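PDB 2D5W: peptide ABC transporter, peptide-binding protein from Thermus thermophilus, which binds oligopeptides and probably delivers them to an ABC transporter for uptake across the membrane. Local coordinates for residues A[60-65]-A[81-86]; A[69-72]-A[78-81]; A[127-132]-A[137-142]. One frame throughout, in Å; residues are numbered along the deposited sequence.

Contact 1: A[60-65]-A[81-86]; sequences EVPTLE and LEMDIT
Pro-62 and Met-83 make the apolar part of this contact, in which a loop packs against strand 78-86 toward its C-terminal end. The pyrrolidine ring presents CG to the thioether chain, and Pro-62 CG stands only 3.5 Å from Met-83 CG, closer than carbon atoms usually pack. Met-83 reaches it with CG anti to its own backbone N (chi1 175°); Met-83 SD, one bond further along the chain, lies 4.1 Å from Pro-62 CG. The same ring also rests on the strand backbone, with Pro-62 CB 3.7 Å from Asp-84 O. Leu-69 packs against both Pro-62 and Met-83 and so extends the apolar patch into strand 69-75.

The polar link is indirect, since no hydrogen bond joins the two segments. One water accepts from Glu-60 N at 3.2 Å and from Thr-86 N at 3.0 Å, bridging the backbones where the strand ends. Arg-68 reinforces this end: it forms a salt bridge with Glu-60 and hydrogen bonds to Asp-84 O and Thr-86 OG1. A proline and a shared water thus pack a non-regular connection, the one between strands 53-55 and 69-75, onto an antiparallel four-stranded sheet.

Contact 2: A[69-72]-A[78-81]; sequences LRVT and KKRL
Thr-72 and Arg-80 form a hydrogen-bonded antiparallel pair, with Thr-72 N donating to Arg-80 O and Arg-80 N to Thr-72 O, both at 2.9 Å. Their side chains lie side by side and point the same way. The threonine hydroxyl, set between backbone N and carbonyl carbon (chi1 57°), lies against the arginine's aliphatic part, with Thr-72 OG1 3.2 Å from Arg-80 CB and 3.5 Å from Arg-80 CD. On the other face, Val-71 splits its two methyls between partners: Val-71 CG1 meets Lys-79 CD at 3.7 Å, while Val-71 CG2 meets Leu-81 CD1 at 3.8 Å. Leu-69 CD2 lies 4.2 Å from Leu-81 CD1.

Farther out, ionic partners hold the arginine ends. The extended Arg-80 chain carries its guanidinium past Thr-72 to Glu-142 and Glu-82, and Arg-70 forms salt bridges with Glu-82 and Asp-84. Leu-81 is buried against Phe-141 of the next strand, whereas Val-71 and Thr-72, on the outermost strand, are exposed. Adjacent antiparallel strands 69-75 and 78-86, joined by a short turn, form a beta hairpin, which supplies an outermost strand of a four-stranded antiparallel sheet.

Contact 3: A[127-132]-A[137-142]; sequences VNVRIK and FTLIFE
Strands 127-131 and 137-141 run antiparallel, their axes 4.6 Å apart at 156°, and four backbone hydrogen bonds join Asn-128 to Ile-140 and Arg-130 to Thr-138.

The face bearing Val-127, Val-129 and Ile-131 is apolar. Val-127 and Phe-141 lie side by side; Val-127 CG1 sits over one face of the phenyl ring, while Val-127 CG2 comes within 3.5 Å of Phe-141 CD2. Val-129 directs CG2 anti to its backbone N, between two neighbours: Phe-137 CD2 at 3.8 Å and Leu-139 CD2 at 4.2 Å. Leu-139 CD2 in turn lies in plane at the edge of the Phe-137 ring. Ile-131 closes the row, with CD1 3.8 Å from Phe-137 CB.

The opposite face is mixed. Arg-130 runs alongside Thr-138, bending at chi3 (56°), and Arg-130 NH1 lies 3.8 Å from Thr-138 CG2; its ionic partner is Glu-82, whereas Thr-138 OG1 bonds to Asp-84. The aliphatic share of this face comes from Ile-140, whose CD1 lies 4.2 Å from Arg-130 CB. A water accepts from Asn-128 ND2 at 2.9 Å and lies near Ile-140 O.

Helix 101-112 packs on the apolar face through Phe-108 and Thr-101, and Phe-44 meets the Phe-137 ring. Strand 136-141 is flanked by strand 78-86, leaving 127-131 outermost in the sheet and directly after helix 121-126.

How the contacts relate
All three contacts belong to one four-stranded antiparallel sheet. Contacts 2 and 3 are its two hairpins, joined where strand 78-86 pairs with strand 136-141, as in the bond between Leu-81 O and Phe-141 N. Contact 1 uses that same central strand, sharing Leu-81 with contact 2, but packs a loop on it. Its few touching residues are mostly buried and meet through apolar atoms and water, whereas contact 2 is a surface pairing and contact 3 is partly buried, each held by direct backbone bonds between strands. On the sheet face rich in charged side chains, salt bridges cross from one contact to the next and tie the three together.

Contact 1: A[60-65]-A[81-86]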
loop_
_atom_site.group_PDB
_atom_site.type_symbol
_atom_site.label_atom_id
_atom_site.label_comp_id
_atom_site.label_asym_id
_atom_site.label_seq_id
_atom_site.Cartn_x
_atom_site.Cartn_y
_atom_site.Cartn_z
ATOM N N GLU A 60 -14.558 3.844 -22.331
ATOM C CA GLU A 60 -14.031 5.198 -22.310
ATOM C C GLU A 60 -14.089 5.810 -20.923
ATOM O O GLU A 60 -14.892 5.409 -20.078
ATOM C CB GLU A 60 -14.800 6.084 -23.299
ATOM C CG GLU A 60 -16.278 6.233 -22.997
ATOM C CD GLU A 60 -16.980 7.168 -23.971
ATOM O OE1 GLU A 60 -18.206 7.352 -23.838
ATOM O OE2 GLU A 60 -16.307 7.718 -24.867
ATOM N N VAL A 61 -13.220 6.785 -20.692
ATOM C CA VAL A 61 -13.167 7.472 -19.412
ATOM C C VAL A 61 -14.371 8.400 -19.282
ATOM O O VAL A 61 -14.644 9.205 -20.173
ATOM C CB VAL A 61 -11.876 8.307 -19.291
ATOM C CG1 VAL A 61 -11.870 9.074 -17.984
ATOM C CG2 VAL A 61 -10.660 7.394 -19.375
ATOM N N PRO A 62 -15.121 8.285 -18.179
ATOM C CA PRO A 62 -16.290 9.146 -17.983
ATOM C C PRO A 62 -15.883 10.585 -17.684
ATOM O O PRO A 62 -14.953 10.826 -16.916
ATOM C CB PRO A 62 -17.005 8.493 -16.805
ATOM C CG PRO A 62 -15.876 7.891 -16.017
ATOM C CD PRO A 62 -15.011 7.287 -17.102
ATOM N N THR A 63 -16.570 11.539 -18.302
ATOM C CA THR A 63 -16.280 12.952 -18.083
ATOM C C THR A 63 -17.578 13.738 -18.143
ATOM O O THR A 63 -18.623 13.202 -18.515
ATOM C CB THR A 63 -15.348 13.526 -19.162
ATOM O OG1 THR A 63 -16.046 13.574 -20.414
ATOM C CG2 THR A 63 -14.098 12.669 -19.309
ATOM N N LEU A 64 -17.517 15.009 -17.768
ATOM C CA LEU A 64 -18.699 15.853 -17.829
ATOM C C LEU A 64 -19.001 16.079 -19.304
ATOM O O LEU A 64 -20.161 16.115 -19.718
ATOM C CB LEU A 64 -18.438 17.196 -17.144
ATOM C CG LEU A 64 -18.323 17.190 -15.619
ATOM C CD1 LEU A 64 -17.847 18.555 -15.140
ATOM C CD2 LEU A 64 -19.673 16.846 -15.005
ATOM N N GLU A 65 -17.937 16.203 -20.094
ATOM C CA GLU A 65 -18.037 16.444 -21.529
ATOM C C GLU A 65 -18.803 15.375 -22.301
ATOM O O GLU A 65 -19.517 15.697 -23.251
ATOM C CB GLU A 65 -16.639 16.600 -22.140
ATOM C CG GLU A 65 -15.741 17.587 -21.410
ATOM C CD GLU A 65 -15.109 16.987 -20.170
ATOM O OE1 GLU A 65 -14.300 16.046 -20.316
ATOM O OE2 GLU A 65 -15.417 17.450 -19.052
ATOM N N LEU A 81 -22.063 12.292 -6.811
ATOM C CA LEU A 81 -21.389 12.070 -8.079
ATOM C C LEU A 81 -21.839 10.740 -8.657
ATOM O O LEU A 81 -21.848 9.725 -7.956
ATOM C CB LEU A 81 -19.868 12.033 -7.902
ATOM C CG LEU A 81 -19.109 11.524 -9.137
ATOM C CD1 LEU A 81 -19.233 12.530 -10.276
ATOM C CD2 LEU A 81 -17.649 11.289 -8.787
ATOM N N GLU A 82 -22.232 10.757 -9.927
ATOM C CA GLU A 82 -22.626 9.537 -10.623
ATOM C C GLU A 82 -21.638 9.367 -11.764
ATOM O O GLU A 82 -21.322 10.320 -12.480
ATOM C CB GLU A 82 -24.061 9.628 -11.155
ATOM C CG GLU A 82 -25.109 9.621 -10.050
ATOM C CD GLU A 82 -26.508 9.313 -10.554
ATOM O OE1 GLU A 82 -27.435 9.263 -9.718
ATOM O OE2 GLU A 82 -26.681 9.118 -11.776
ATOM N N MET A 83 -21.142 8.144 -11.919
ATOM C CA MET A 83 -20.158 7.829 -12.940
ATOM C C MET A 83 -20.592 6.623 -13.771
ATOM O O MET A 83 -20.627 5.500 -13.266
ATOM C CB MET A 83 -18.827 7.538 -12.254
ATOM C CG MET A 83 -17.721 7.079 -13.169
ATOM S SD MET A 83 -16.314 6.537 -12.198
ATOM C CE MET A 83 -15.739 8.087 -11.693
ATOM N N ASP A 84 -20.911 6.860 -15.041
ATOM C CA ASP A 84 -21.357 5.799 -15.946
ATOM C C ASP A 84 -20.193 5.084 -16.615
ATOM O O ASP A 84 -19.392 5.701 -17.319
ATOM C CB ASP A 84 -22.250 6.365 -17.052
ATOM C CG ASP A 84 -23.538 6.966 -16.531
ATOM O OD1 ASP A 84 -24.181 7.704 -17.308
ATOM O OD2 ASP A 84 -23.917 6.704 -15.372
ATOM N N ILE A 85 -20.127 3.774 -16.413
ATOM C CA ILE A 85 -19.077 2.955 -17.001
ATOM C C ILE A 85 -19.692 1.893 -17.901
ATOM O O ILE A 85 -20.694 1.274 -17.544
ATOM C CB ILE A 85 -18.248 2.255 -15.903
ATOM C CG1 ILE A 85 -17.568 3.311 -15.030
ATOM C CG2 ILE A 85 -17.228 1.305 -16.533
ATOM C CD1 ILE A 85 -16.763 2.749 -13.882
ATOM N N THR A 86 -19.099 1.709 -19.077
ATOM C CA THR A 86 -19.558 0.695 -20.017
ATOM C C THR A 86 -18.431 -0.320 -20.170
ATOM O O THR A 86 -17.318 0.030 -20.560
ATOM C CB THR A 86 -19.877 1.297 -21.405
ATOM O OG1 THR A 86 -20.891 2.300 -21.276
ATOM C CG2 THR A 86 -20.370 0.213 -22.354
HETATM O O HOH W 1 -17.018 3.441 -20.352
#

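Contact 2: A[69-72]-A[78-81]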
loop_
_atom_site.group_PDB
_atom_site.type_symbol
_atom_site.label_atom_id
_atom_site.label_comp_id
_atom_site.label_asym_id
_atom_site.label_seq_id
_atom_site.Cartn_x
_atom_site.Cartn_y
_atom_site.Cartn_z
ATOM N N LEU A 69 -20.363 11.649 -16.433
ATOM C CA LEU A 69 -20.223 12.121 -15.061
ATOM C C LEU A 69 -21.336 13.122 -14.790
ATOM O O LEU A 69 -21.606 14.000 -15.615
ATOM C CB LEU A 69 -18.879 12.815 -14.829
ATOM C CG LEU A 69 -17.585 12.000 -14.817
ATOM C CD1 LEU A 69 -16.436 12.933 -14.462
ATOM C CD2 LEU A 69 -17.673 10.863 -13.804
ATOM N N ARG A 70 -21.987 12.980 -13.642
ATOM C CA ARG A 70 -23.055 13.892 -13.247
ATOM C C ARG A 70 -22.870 14.277 -11.788
ATOM O O ARG A 70 -22.834 13.417 -10.907
ATOM C CB ARG A 70 -24.428 13.242 -13.433
ATOM C CG ARG A 70 -24.854 13.066 -14.881
ATOM C CD ARG A 70 -26.209 12.382 -14.963
ATOM N NE ARG A 70 -26.164 11.037 -14.396
ATOM C CZ ARG A 70 -25.564 10.000 -14.972
ATOM N NH1 ARG A 70 -25.570 8.817 -14.375
ATOM N NH2 ARG A 70 -24.969 10.141 -16.149
ATOM N N VAL A 71 -22.738 15.575 -11.542
ATOM C CA VAL A 71 -22.564 16.081 -10.188
ATOM C C VAL A 71 -23.798 16.876 -9.799
ATOM O O VAL A 71 -24.181 17.821 -10.492
ATOM C CB VAL A 71 -21.333 17.005 -10.084
ATOM C CG1 VAL A 71 -21.209 17.544 -8.665
ATOM C CG2 VAL A 71 -20.078 16.249 -10.476
ATOM N N THR A 72 -24.429 16.489 -8.698
ATOM C CA THR A 72 -25.616 17.187 -8.232
ATOM C C THR A 72 -25.404 17.704 -6.815
ATOM O O THR A 72 -24.778 17.041 -5.986
ATOM C CB THR A 72 -26.855 16.266 -8.257
ATOM O OG1 THR A 72 -26.605 15.099 -7.467
ATOM C CG2 THR A 72 -27.169 15.841 -9.685
ATOM N N LYS A 78 -22.333 19.953 -0.192
ATOM C CA LYS A 78 -21.984 18.566 -0.481
ATOM C C LYS A 78 -22.562 18.163 -1.833
ATOM O O LYS A 78 -23.500 18.792 -2.332
ATOM C CB LYS A 78 -22.482 17.647 0.639
ATOM C CG LYS A 78 -21.735 17.869 1.954
ATOM C CD LYS A 78 -22.181 16.905 3.039
ATOM C CE LYS A 78 -21.383 17.117 4.318
ATOM N NZ LYS A 78 -21.796 16.181 5.401
ATOM N N LYS A 79 -22.002 17.110 -2.420
ATOM C CA LYS A 79 -22.425 16.668 -3.739
ATOM C C LYS A 79 -22.637 15.171 -3.865
ATOM O O LYS A 79 -22.186 14.377 -3.035
ATOM C CB LYS A 79 -21.367 17.063 -4.771
ATOM C CG LYS A 79 -20.920 18.509 -4.720
ATOM C CD LYS A 79 -19.639 18.696 -5.524
ATOM C CE LYS A 79 -19.218 20.153 -5.579
ATOM N NZ LYS A 79 -19.011 20.716 -4.220
ATOM N N ARG A 80 -23.324 14.810 -4.943
ATOM C CA ARG A 80 -23.585 13.428 -5.301
ATOM C C ARG A 80 -22.908 13.302 -6.658
ATOM O O ARG A 80 -23.121 14.135 -7.541
ATOM C CB ARG A 80 -25.085 13.182 -5.462
ATOM C CG ARG A 80 -25.454 11.800 -5.992
ATOM C CD ARG A 80 -26.901 11.796 -6.477
ATOM N NE ARG A 80 -27.336 10.504 -7.003
ATOM C CZ ARG A 80 -27.719 9.475 -6.253
ATOM N NH1 ARG A 80 -27.726 9.579 -4.932
ATOM N NH2 ARG A 80 -28.105 8.343 -6.828
ATOM N N LEU A 81 -22.063 12.292 -6.811
ATOM C CA LEU A 81 -21.389 12.070 -8.079
ATOM C C LEU A 81 -21.839 10.740 -8.657
ATOM O O LEU A 81 -21.848 9.725 -7.956
ATOM C CB LEU A 81 -19.868 12.033 -7.902
ATOM C CG LEU A 81 -19.109 11.524 -9.137
ATOM C CD1 LEU A 81 -19.233 12.530 -10.276
ATOM C CD2 LEU A 81 -17.649 11.289 -8.787
#

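Contact 3: A[127-132]-A[137-142]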
loop_
_atom_site.group_PDB
_atom_site.type_symbol
_atom_site.label_atom_id
_atom_site.label_comp_id
_atom_site.label_asym_id
_atom_site.label_seq_id
_atom_site.Cartn_x
_atom_site.Cartn_y
_atom_site.Cartn_z
ATOM N N VAL A 127 -20.436 4.772 -1.142
ATOM C CA VAL A 127 -20.437 4.391 -2.548
ATOM C C VAL A 127 -21.411 3.252 -2.814
ATOM O O VAL A 127 -21.490 2.292 -2.049
ATOM C CB VAL A 127 -19.024 3.981 -3.021
ATOM C CG1 VAL A 127 -19.037 3.677 -4.516
ATOM C CG2 VAL A 127 -18.037 5.098 -2.717
ATOM N N ASN A 128 -22.160 3.379 -3.903
ATOM C CA ASN A 128 -23.133 2.372 -4.295
ATOM C C ASN A 128 -23.073 2.192 -5.802
ATOM O O ASN A 128 -22.380 2.933 -6.499
ATOM C CB ASN A 128 -24.540 2.799 -3.869
ATOM C CG ASN A 128 -24.781 2.604 -2.386
ATOM O OD1 ASN A 128 -24.894 1.474 -1.911
ATOM N ND2 ASN A 128 -24.851 3.704 -1.645
ATOM N N VAL A 129 -23.795 1.201 -6.307
ATOM C CA VAL A 129 -23.806 0.941 -7.737
ATOM C C VAL A 129 -25.223 0.708 -8.244
ATOM O O VAL A 129 -26.081 0.196 -7.521
ATOM C CB VAL A 129 -22.926 -0.295 -8.088
ATOM C CG1 VAL A 129 -23.535 -1.565 -7.508
ATOM C CG2 VAL A 129 -22.773 -0.417 -9.596
ATOM N N ARG A 130 -25.462 1.120 -9.482
ATOM C CA ARG A 130 -26.753 0.941 -10.135
ATOM C C ARG A 130 -26.445 0.212 -11.437
ATOM O O ARG A 130 -25.584 0.645 -12.203
ATOM C CB ARG A 130 -27.396 2.302 -10.418
ATOM C CG ARG A 130 -28.757 2.230 -11.087
ATOM C CD ARG A 130 -29.372 3.614 -11.170
ATOM N NE ARG A 130 -28.496 4.553 -11.863
ATOM C CZ ARG A 130 -28.683 5.869 -11.897
ATOM N NH1 ARG A 130 -27.832 6.642 -12.554
ATOM N NH2 ARG A 130 -29.718 6.411 -11.269
ATOM N N ILE A 131 -27.135 -0.897 -11.681
ATOM C CA ILE A 131 -26.907 -1.693 -12.884
ATOM C C ILE A 131 -27.970 -1.427 -13.948
ATOM O O ILE A 131 -29.163 -1.598 -13.692
ATOM C CB ILE A 131 -26.922 -3.204 -12.548
ATOM C CG1 ILE A 131 -25.985 -3.495 -11.372
ATOM C CG2 ILE A 131 -26.523 -4.014 -13.769
ATOM C CD1 ILE A 131 -24.534 -3.147 -11.622
ATOM N N LYS A 132 -27.543 -1.018 -15.140
ATOM C CA LYS A 132 -28.475 -0.741 -16.236
ATOM C C LYS A 132 -28.727 -1.991 -17.080
ATOM O O LYS A 132 -29.871 -2.326 -17.388
ATOM C CB LYS A 132 -27.931 0.375 -17.133
ATOM C CG LYS A 132 -28.802 0.675 -18.347
ATOM C CD LYS A 132 -28.170 1.732 -19.242
ATOM C CE LYS A 132 -29.003 1.976 -20.491
ATOM N NZ LYS A 132 -30.372 2.460 -20.163
ATOM N N PHE A 137 -23.121 0.163 -16.054
ATOM C CA PHE A 137 -23.394 0.404 -14.646
ATOM C C PHE A 137 -22.980 1.816 -14.263
ATOM O O PHE A 137 -22.236 2.480 -14.990
ATOM C CB PHE A 137 -22.700 -0.624 -13.736
ATOM C CG PHE A 137 -21.195 -0.545 -13.728
ATOM C CD1 PHE A 137 -20.441 -1.127 -14.746
ATOM C CD2 PHE A 137 -20.532 0.062 -12.668
ATOM C CE1 PHE A 137 -19.047 -1.108 -14.697
ATOM C CE2 PHE A 137 -19.142 0.088 -12.611
ATOM C CZ PHE A 137 -18.399 -0.499 -13.624
ATOM N N THR A 138 -23.477 2.267 -13.119
ATOM C CA THR A 138 -23.179 3.603 -12.633
ATOM C C THR A 138 -22.716 3.543 -11.189
ATOM O O THR A 138 -23.368 2.930 -10.344
ATOM C CB THR A 138 -24.428 4.507 -12.705
ATOM O OG1 THR A 138 -24.882 4.582 -14.061
ATOM C CG2 THR A 138 -24.114 5.908 -12.205
ATOM N N LEU A 139 -21.576 4.163 -10.914
ATOM C CA LEU A 139 -21.063 4.217 -9.554
ATOM C C LEU A 139 -21.608 5.515 -8.966
ATOM O O LEU A 139 -21.570 6.564 -9.616
ATOM C CB LEU A 139 -19.533 4.223 -9.550
ATOM C CG LEU A 139 -18.878 2.935 -10.063
ATOM C CD1 LEU A 139 -17.371 3.115 -10.117
ATOM C CD2 LEU A 139 -19.245 1.766 -9.158
ATOM N N ILE A 140 -22.127 5.434 -7.747
ATOM C CA ILE A 140 -22.711 6.588 -7.078
ATOM C C ILE A 140 -21.966 6.903 -5.790
ATOM O O ILE A 140 -21.902 6.073 -4.884
ATOM C CB ILE A 140 -24.193 6.322 -6.738
ATOM C CG1 ILE A 140 -24.949 5.894 -8.000
ATOM C CG2 ILE A 140 -24.827 7.573 -6.137
ATOM C CD1 ILE A 140 -26.337 5.344 -7.728
ATOM N N PHE A 141 -21.403 8.105 -5.717
ATOM C CA PHE A 141 -20.668 8.540 -4.534
ATOM C C PHE A 141 -21.442 9.670 -3.866
ATOM O O PHE A 141 -21.669 10.717 -4.474
ATOM C CB PHE A 141 -19.275 9.063 -4.908
ATOM C CG PHE A 141 -18.479 8.138 -5.791
ATOM C CD1 PHE A 141 -18.781 8.014 -7.143
ATOM C CD2 PHE A 141 -17.413 7.411 -5.274
ATOM C CE1 PHE A 141 -18.031 7.180 -7.972
ATOM C CE2 PHE A 141 -16.655 6.572 -6.096
ATOM C CZ PHE A 141 -16.966 6.457 -7.444
ATOM N N GLU A 142 -21.847 9.462 -2.619
ATOM C CA GLU A 142 -22.585 10.488 -1.895
ATOM C C GLU A 142 -22.340 10.385 -0.392
ATOM O O GLU A 142 -22.726 9.405 0.242
ATOM C CB GLU A 142 -24.084 10.370 -2.183
ATOM C CG GLU A 142 -24.905 11.482 -1.543
ATOM C CD GLU A 142 -26.389 11.360 -1.816
ATOM O OE1 GLU A 142 -26.781 11.388 -3.000
ATOM O OE2 GLU A 142 -27.162 11.238 -0.843
HETATM O O HOH W 2 -24.106 6.207 -2.855
#